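Local coordinates for protein endonuclease V (Streptomyces avermitilis, PDB 3GOC) that probably repairs deaminated bases in DNA, nicking the strand at the second phosphodiester bond 3' to a deoxyinosine with the help of magnesium, at residues Val45-Asp50 against Pro95-Ala100; Ala66-Val71 against Leu201-Lys206; Leu174-Gln177 against Pro182-Val185. One frame throughout, in Å; residues are numbered along the deposited sequence.

Contact 1: residues Val45-Asp50 against Pro95-Ala100. With MG (magnesium ion), chain D; MG (magnesium ion), chain C.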
loop_
_atom_site.group_PDB
_atom_site.type_symbol
_atom_site.label_atom_id
_atom_site.label_comp_id
_atom_site.label_asym_id
_atom_site.label_seq_id
_atom_site.Cartn_x
_atom_site.Cartn_y
_atom_site.Cartn_z
ATOM N N VAL A 45 -10.424 -5.050 13.184
ATOM C CA VAL A 45 -11.030 -5.509 14.422
ATOM C C VAL A 45 -10.895 -4.381 15.424
ATOM O O VAL A 45 -9.884 -3.673 15.451
ATOM C CB VAL A 45 -10.337 -6.773 14.999
ATOM C CG1 VAL A 45 -10.720 -7.998 14.184
ATOM C CG2 VAL A 45 -8.832 -6.587 15.006
ATOM N N ASP A 46 -11.932 -4.199 16.227
ATOM C CA ASP A 46 -11.921 -3.164 17.253
ATOM C C ASP A 46 -12.953 -3.533 18.303
ATOM O O ASP A 46 -13.827 -4.361 18.058
ATOM C CB ASP A 46 -12.266 -1.803 16.652
ATOM C CG ASP A 46 -12.013 -0.677 17.610
ATOM O OD1 ASP A 46 -12.701 0.361 17.488
ATOM O OD2 ASP A 46 -11.118 -0.811 18.488
ATOM N N VAL A 47 -12.843 -2.929 19.480
ATOM C CA VAL A 47 -13.789 -3.204 20.545
ATOM C C VAL A 47 -14.272 -1.929 21.213
ATOM O O VAL A 47 -13.654 -0.865 21.100
ATOM C CB VAL A 47 -13.172 -4.126 21.623
ATOM C CG1 VAL A 47 -12.701 -5.429 20.985
ATOM C CG2 VAL A 47 -12.014 -3.422 22.307
ATOM N N ALA A 48 -15.405 -2.051 21.891
ATOM C CA ALA A 48 -16.003 -0.946 22.623
ATOM C C ALA A 48 -16.395 -1.501 23.986
ATOM O O ALA A 48 -17.066 -2.528 24.074
ATOM C CB ALA A 48 -17.242 -0.426 21.885
ATOM N N TYR A 49 -15.954 -0.836 25.045
ATOM C CA TYR A 49 -16.266 -1.260 26.405
ATOM C C TYR A 49 -17.427 -0.461 26.963
ATOM O O TYR A 49 -17.504 0.752 26.769
ATOM C CB TYR A 49 -15.061 -1.056 27.328
ATOM C CG TYR A 49 -13.931 -2.024 27.101
ATOM C CD1 TYR A 49 -12.943 -1.767 26.149
ATOM C CD2 TYR A 49 -13.857 -3.211 27.825
ATOM C CE1 TYR A 49 -11.912 -2.675 25.924
ATOM C CE2 TYR A 49 -12.832 -4.121 27.611
ATOM C CZ TYR A 49 -11.866 -3.850 26.661
ATOM O OH TYR A 49 -10.853 -4.754 26.448
ATOM N N ASP A 50 -18.333 -1.137 27.655
ATOM C CA ASP A 50 -19.455 -0.441 28.251
ATOM C C ASP A 50 -19.007 0.103 29.606
ATOM O O ASP A 50 -18.254 -0.552 30.323
ATOM C CB ASP A 50 -20.636 -1.384 28.438
ATOM C CG ASP A 50 -21.930 -0.637 28.681
ATOM O OD1 ASP A 50 -22.343 -0.498 29.847
ATOM O OD2 ASP A 50 -22.526 -0.167 27.691
ATOM N N PRO A 95 -11.146 -13.109 24.059
ATOM C CA PRO A 95 -12.225 -14.081 23.838
ATOM C C PRO A 95 -13.357 -13.545 22.954
ATOM O O PRO A 95 -13.895 -14.256 22.095
ATOM C CB PRO A 95 -12.704 -14.390 25.255
ATOM C CG PRO A 95 -11.461 -14.229 26.073
ATOM C CD PRO A 95 -10.850 -12.968 25.496
ATOM N N THR A 96 -13.711 -12.284 23.163
ATOM C CA THR A 96 -14.791 -11.667 22.404
ATOM C C THR A 96 -14.369 -11.357 20.970
ATOM O O THR A 96 -15.178 -11.452 20.048
ATOM C CB THR A 96 -15.291 -10.391 23.119
ATOM O OG1 THR A 96 -15.683 -10.730 24.455
ATOM C CG2 THR A 96 -16.494 -9.804 22.399
ATOM N N VAL A 97 -13.105 -10.988 20.784
ATOM C CA VAL A 97 -12.584 -10.700 19.449
ATOM C C VAL A 97 -12.564 -12.003 18.648
ATOM O O VAL A 97 -12.932 -12.027 17.468
ATOM C CB VAL A 97 -11.153 -10.112 19.518
ATOM C CG1 VAL A 97 -10.562 -9.988 18.116
ATOM C CG2 VAL A 97 -11.196 -8.744 20.182
ATOM N N LEU A 98 -12.130 -13.087 19.288
ATOM C CA LEU A 98 -12.095 -14.384 18.612
ATOM C C LEU A 98 -13.511 -14.775 18.196
ATOM O O LEU A 98 -13.714 -15.338 17.123
ATOM C CB LEU A 98 -11.501 -15.456 19.537
ATOM C CG LEU A 98 -10.000 -15.329 19.827
ATOM C CD1 LEU A 98 -9.612 -16.331 20.901
ATOM C CD2 LEU A 98 -9.193 -15.556 18.557
ATOM N N ALA A 99 -14.491 -14.455 19.038
ATOM C CA ALA A 99 -15.886 -14.780 18.746
ATOM C C ALA A 99 -16.412 -13.999 17.542
ATOM O O ALA A 99 -17.156 -14.534 16.712
ATOM C CB ALA A 99 -16.753 -14.509 19.973
ATOM N N ALA A 100 -16.042 -12.728 17.446
ATOM C CA ALA A 100 -16.492 -11.921 16.317
ATOM C C ALA A 100 -15.886 -12.470 15.031
ATOM O O ALA A 100 -16.567 -12.566 14.008
ATOM C CB ALA A 100 -16.095 -10.452 16.511
HETATM MG MG MG D . -10.650 1.279 19.736
HETATM MG MG MG C . -12.630 2.192 18.706
HETATM O O HOH W 1 -14.375 1.567 20.075
HETATM O O HOH W 2 -12.452 4.141 19.954
HETATM O O HOH W 3 -11.064 2.964 17.141
HETATM O O HOH W 4 -8.564 -0.180 20.040
HETATM O O HOH W 5 -8.681 2.550 20.570
#
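Val97, on helix 94-102, sets its two methyl groups against two valines of strand 41-49. The tight point is at Val47, whose CG1 lies 3.7 Å from Val97 CG2, the two side chains crossing at about a right angle. Val45 joins more loosely, its CG1 4.4 Å from Val97 CG1. Val97 can serve both because CG1 stands anti to its backbone N (chi1 173°) and CG2 anti to its carbonyl carbon, one branch for each valine. Ala58 and Glu93 flank Val47, while Ile111 and Cys113 of strand 110-114 pack on Val45, so the Val45-Val97 part is buried, while Val47 stays partly exposed. Strand alternation puts Asp46 on the other face, where the RNase H-like fold of endonuclease V carries its metal site. There the carboxylate spans two magnesium ions: OD1 of Asp46 binds one at 2.2 Å and OD2 of Asp46 the other at 2.5 Å. This face is hydrated. Three waters complete much of the first ion's shell and two more bind the second; one of the first three also donates to Val47 O at 2.7 Å, tying the strand backbone to the metal shell. Asp114 and Asp217 supply further carboxylates to the site.

Contact 2: residues Ala66-Val71 against Leu201-Lys206. With YES (3-(2-hydroxyethyl)-2,2-bis(hydroxymethyl)pentane-1,5-diol), chain H.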
loop_
_atom_site.group_PDB
_atom_site.type_symbol
_atom_site.label_atom_id
_atom_site.label_comp_id
_atom_site.label_asym_id
_atom_site.label_seq_id
_atom_site.Cartn_x
_atom_site.Cartn_y
_atom_site.Cartn_z
ATOM N N ALA A 66 -8.618 -4.950 -2.752
ATOM C CA ALA A 66 -8.441 -4.205 -3.991
ATOM C C ALA A 66 -9.312 -2.954 -4.099
ATOM O O ALA A 66 -8.851 -1.909 -4.554
ATOM C CB ALA A 66 -8.702 -5.123 -5.179
ATOM N N THR A 67 -10.566 -3.065 -3.674
ATOM C CA THR A 67 -11.516 -1.958 -3.765
ATOM C C THR A 67 -11.804 -1.248 -2.445
ATOM O O THR A 67 -12.255 -0.100 -2.432
ATOM C CB THR A 67 -12.865 -2.455 -4.295
ATOM O OG1 THR A 67 -13.409 -3.407 -3.369
ATOM C CG2 THR A 67 -12.697 -3.120 -5.651
ATOM N N LEU A 68 -11.545 -1.950 -1.347
ATOM C CA LEU A 68 -11.799 -1.474 0.010
ATOM C C LEU A 68 -13.291 -1.551 0.336
ATOM O O LEU A 68 -13.745 -1.018 1.350
ATOM C CB LEU A 68 -11.278 -0.046 0.221
ATOM C CG LEU A 68 -9.760 0.149 0.118
ATOM C CD1 LEU A 68 -9.394 1.545 0.603
ATOM C CD2 LEU A 68 -9.041 -0.891 0.955
ATOM N N ASP A 69 -14.056 -2.220 -0.523
ATOM C CA ASP A 69 -15.485 -2.376 -0.267
ATOM C C ASP A 69 -15.688 -3.399 0.844
ATOM O O ASP A 69 -14.918 -4.353 0.977
ATOM C CB ASP A 69 -16.236 -2.859 -1.513
ATOM C CG ASP A 69 -16.290 -1.816 -2.607
ATOM O OD1 ASP A 69 -16.339 -0.612 -2.284
ATOM O OD2 ASP A 69 -16.307 -2.208 -3.791
ATOM N N VAL A 70 -16.725 -3.194 1.646
ATOM C CA VAL A 70 -17.029 -4.122 2.725
ATOM C C VAL A 70 -17.655 -5.371 2.117
ATOM O O VAL A 70 -18.574 -5.280 1.300
ATOM C CB VAL A 70 -18.018 -3.502 3.732
ATOM C CG1 VAL A 70 -18.399 -4.529 4.795
ATOM C CG2 VAL A 70 -17.394 -2.281 4.378
ATOM N N VAL A 71 -17.144 -6.537 2.495
ATOM C CA VAL A 71 -17.689 -7.785 1.978
ATOM C C VAL A 71 -18.329 -8.642 3.065
ATOM O O VAL A 71 -19.098 -9.550 2.765
ATOM C CB VAL A 71 -16.619 -8.617 1.237
ATOM C CG1 VAL A 71 -16.121 -7.846 0.024
ATOM C CG2 VAL A 71 -15.469 -8.947 2.165
ATOM N N LEU A 201 -0.735 1.895 4.225
ATOM C CA LEU A 201 -0.862 2.940 3.202
ATOM C C LEU A 201 -2.021 2.613 2.263
ATOM O O LEU A 201 -2.797 3.493 1.893
ATOM C CB LEU A 201 0.429 3.073 2.386
ATOM C CG LEU A 201 1.652 3.651 3.105
ATOM C CD1 LEU A 201 2.837 3.658 2.147
ATOM C CD2 LEU A 201 1.350 5.072 3.596
ATOM N N ALA A 202 -2.145 1.344 1.882
ATOM C CA ALA A 202 -3.215 0.941 0.980
ATOM C C ALA A 202 -4.593 1.135 1.608
ATOM O O ALA A 202 -5.594 1.233 0.898
ATOM C CB ALA A 202 -3.022 -0.511 0.552
ATOM N N LEU A 203 -4.644 1.193 2.937
ATOM C CA LEU A 203 -5.909 1.378 3.652
ATOM C C LEU A 203 -6.175 2.836 3.996
ATOM O O LEU A 203 -7.210 3.162 4.576
ATOM C CB LEU A 203 -5.903 0.552 4.944
ATOM C CG LEU A 203 -5.954 -0.963 4.765
ATOM C CD1 LEU A 203 -5.679 -1.668 6.094
ATOM C CD2 LEU A 203 -7.328 -1.344 4.235
ATOM N N THR A 204 -5.246 3.711 3.618
ATOM C CA THR A 204 -5.367 5.134 3.927
ATOM C C THR A 204 -5.238 6.109 2.748
ATOM O O THR A 204 -4.666 7.189 2.893
ATOM C CB THR A 204 -4.319 5.542 4.987
ATOM O OG1 THR A 204 -3.019 5.118 4.565
ATOM C CG2 THR A 204 -4.626 4.888 6.324
ATOM N N PRO A 205 -5.776 5.758 1.572
ATOM C CA PRO A 205 -5.645 6.701 0.459
ATOM C C PRO A 205 -6.389 8.017 0.697
ATOM O O PRO A 205 -6.009 9.055 0.156
ATOM C CB PRO A 205 -6.221 5.919 -0.718
ATOM C CG PRO A 205 -7.305 5.118 -0.073
ATOM C CD PRO A 205 -6.610 4.606 1.187
ATOM N N LYS A 206 -7.429 7.968 1.525
ATOM C CA LYS A 206 -8.254 9.140 1.796
ATOM C C LYS A 206 -8.127 9.711 3.204
ATOM O O LYS A 206 -8.163 10.926 3.380
ATOM C CB LYS A 206 -9.728 8.803 1.540
ATOM C CG LYS A 206 -10.004 8.184 0.181
ATOM C CD LYS A 206 -11.443 7.704 0.085
ATOM C CE LYS A 206 -11.694 6.956 -1.213
ATOM N NZ LYS A 206 -13.095 6.450 -1.292
HETATM O O1 YES H . -5.749 0.819 -6.345
HETATM C C1 YES H . -5.582 1.856 -5.430
HETATM C C2 YES H . -6.165 3.167 -5.612
HETATM C C3 YES H . -5.529 3.754 -6.899
HETATM O O3 YES H . -4.060 3.962 -6.844
HETATM C C4 YES H . -5.976 3.997 -4.321
HETATM O O4 YES H . -6.593 5.412 -4.455
HETATM C C5 YES H . -7.743 2.882 -5.769
HETATM C C6 YES H . -8.501 2.311 -4.488
HETATM C C7 YES H . -9.615 1.376 -4.823
HETATM O O7 YES H . -9.258 0.439 -5.835
HETATM C C8 YES H . -8.607 4.090 -6.287
HETATM C C9 YES H . -9.187 3.702 -7.584
HETATM O O9 YES H . -8.430 3.128 -8.612
#
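Leu68 reaches from the turn before strand 70-79 to the residues that follow helix 193-202, and of all the side chains here it has by far the most surface buried. Its first torsion (chi1 -64°) puts CG beside the backbone N and sends the two branches toward 201-206, CD2 to Leu203 and CD1 to Pro205. CD2 of Leu68 meets CD2 of Leu203 at 3.7 Å, the two leucines crossing obliquely. The other branch, CD1, lies 3.8 Å from the carbonyl O of Ala202 and comes up against the CG-CD edge of the Pro205 ring, with CD of that proline 4.2 Å away. Leu203 also packs on Pro210 and Thr212. An alanine in place of Leu68 would remove both methyl branches and would probably leave Leu203 and Pro205 without their shared apolar partner, opening a gap between the turn and the segment that follows the helix.

The turn itself is shaped by Thr67, whose OG1 accepts from Asp69 N at 3.2 Å, an ST turn; the same OG1 is hydrogen-bonded to Asp64. Next to the leucine contact sits the bound polyol, whose O7 donates to Ala66 O at 2.7 Å, while its O4 lies 3.8 Å from Pro205 CB. Asp102 and Cys106 of the second subunit also bond to it, and Pro107 of that subunit packs on Ala66 and Thr67. The arrangement is thus an apolar contact joining the turn of the beta-hairpin of strands 55-64 and 70-79 to the loop that leaves helix 193-202, bordering a polyol pocket at the subunit interface.

Contact 3: residues Leu174-Gln177 against Pro182-Val185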
loop_
_atom_site.group_PDB
_atom_site.type_symbol
_atom_site.label_atom_id
_atom_site.label_comp_id
_atom_site.label_asym_id
_atom_site.label_seq_id
_atom_site.Cartn_x
_atom_site.Cartn_y
_atom_site.Cartn_z
ATOM N N LEU A 174 4.350 6.065 10.694
ATOM C CA LEU A 174 4.103 6.124 9.258
ATOM C C LEU A 174 3.211 7.284 8.862
ATOM O O LEU A 174 2.124 7.454 9.414
ATOM C CB LEU A 174 3.444 4.819 8.805
ATOM C CG LEU A 174 3.088 4.691 7.324
ATOM C CD1 LEU A 174 4.368 4.607 6.500
ATOM C CD2 LEU A 174 2.239 3.440 7.108
ATOM N N ARG A 175 3.675 8.076 7.900
ATOM C CA ARG A 175 2.913 9.216 7.412
ATOM C C ARG A 175 1.872 8.681 6.432
ATOM O O ARG A 175 2.211 8.325 5.303
ATOM C CB ARG A 175 3.847 10.204 6.691
ATOM C CG ARG A 175 3.191 11.531 6.334
ATOM C CD ARG A 175 3.116 12.457 7.545
ATOM N NE ARG A 175 4.444 12.905 7.972
ATOM C CZ ARG A 175 4.673 13.681 9.028
ATOM N NH1 ARG A 175 3.665 14.102 9.779
ATOM N NH2 ARG A 175 5.912 14.034 9.346
ATOM N N THR A 176 0.612 8.604 6.860
ATOM C CA THR A 176 -0.449 8.108 5.985
ATOM C C THR A 176 -1.084 9.247 5.200
ATOM O O THR A 176 -1.671 9.028 4.146
ATOM C CB THR A 176 -1.535 7.347 6.787
ATOM O OG1 THR A 176 -1.939 8.134 7.916
ATOM C CG2 THR A 176 -0.991 6.007 7.276
ATOM N N GLN A 177 -0.961 10.466 5.718
ATOM C CA GLN A 177 -1.486 11.639 5.027
ATOM C C GLN A 177 -0.450 12.761 5.069
ATOM O O GLN A 177 0.138 13.046 6.113
ATOM C CB GLN A 177 -2.801 12.105 5.654
ATOM C CG GLN A 177 -4.008 11.239 5.290
ATOM C CD GLN A 177 -4.247 11.165 3.789
ATOM O OE1 GLN A 177 -4.179 12.178 3.087
ATOM N NE2 GLN A 177 -4.540 9.967 3.290
ATOM N N PRO A 182 1.499 11.325 11.941
ATOM C CA PRO A 182 1.548 9.920 11.517
ATOM C C PRO A 182 0.801 8.956 12.431
ATOM O O PRO A 182 0.314 9.339 13.504
ATOM C CB PRO A 182 3.044 9.619 11.492
ATOM C CG PRO A 182 3.569 10.479 12.611
ATOM C CD PRO A 182 2.820 11.781 12.416
ATOM N N VAL A 183 0.685 7.709 11.981
ATOM C CA VAL A 183 0.060 6.666 12.787
ATOM C C VAL A 183 1.219 5.760 13.164
ATOM O O VAL A 183 2.328 5.933 12.659
ATOM C CB VAL A 183 -1.038 5.880 12.022
ATOM C CG1 VAL A 183 -2.216 6.803 11.750
ATOM C CG2 VAL A 183 -0.496 5.300 10.730
ATOM N N PHE A 184 0.975 4.800 14.044
ATOM C CA PHE A 184 2.038 3.937 14.520
ATOM C C PHE A 184 1.772 2.484 14.219
ATOM O O PHE A 184 0.882 1.850 14.783
ATOM C CB PHE A 184 2.231 4.233 16.003
ATOM C CG PHE A 184 2.436 5.697 16.265
ATOM C CD1 PHE A 184 1.347 6.547 16.476
ATOM C CD2 PHE A 184 3.709 6.252 16.145
ATOM C CE1 PHE A 184 1.524 7.931 16.551
ATOM C CE2 PHE A 184 3.902 7.627 16.218
ATOM C CZ PHE A 184 2.805 8.474 16.418
ATOM N N VAL A 185 2.583 1.975 13.302
ATOM C CA VAL A 185 2.471 0.621 12.794
ATOM C C VAL A 185 3.414 -0.378 13.446
ATOM O O VAL A 185 4.598 -0.108 13.604
ATOM C CB VAL A 185 2.758 0.632 11.278
ATOM C CG1 VAL A 185 2.605 -0.757 10.691
ATOM C CG2 VAL A 185 1.828 1.621 10.593
#
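Leu174 and Val183 form an antiparallel hydrogen-bonded pair, each backbone N giving its hydrogen to the other residue's carbonyl. Leu174 N reaches Val183 O at 2.8 Å, nearly straight at 171°, and Val183 N returns to Leu174 O at 3.0 Å. Side chains close in around this pair. On the face that holds the Leu174 side chain, its CD2 packs 4.0 Å from Val185 CG2; CG of Leu174 is anti to the backbone N (chi1 179°), which carries the branched end, with CD2, to that valine. Thr176 comes across Val183 at about a right angle, with CG2 of Thr176 3.6 Å from CG2 of Val183. At the loop end, the Pro182 ring lies beside Arg175, whose NH1 is 3.6 Å from Pro182 CD; bends at chi2 and chi3 fold the arginine back to bring its guanidinium there.

A second shell holds these groups in place. The guanidinium is hydrogen-bonded to three backbone carbonyls, through NH1 to Val180, NE to Gly154 and NH2 to Pro153, which fixes it beside the proline. Arg208 takes part twice: its carbonyl O is hydrogen-bonded to Thr176 OG1, and its NH2 to Pro182 O. Thr200 and Ala196 of helix 193-202 pack over the Leu174 and Val185 face. Together these residues make the closing end of a beta-hairpin, strands 168-174 and 183-189, in the mixed sheet of the RNase H-like fold.

All three contacts reach the same mixed sheet. Contact 1 lies on the interior strand 41-49, with helix 94-102 packed on it, contact 2 next to the start of strand 70-79, outermost within this chain, and contact 3 between strands 168-174 and 183-189. Contacts 1 and 2 have centres about 22 Å apart and their segments alternate along the chain. Contacts 1 and 3 follow in series, about 24 Å between centres, on opposite sides of the chain's centre. Contacts 2 and 3, centres about 15 Å apart, touch where Thr204 meets Thr176 and Gln177; both segments of contact 3 fall between those of contact 2. Contact 1 holds Asp46 of the metal site, whereas contact 2 lies where the second subunit approaches.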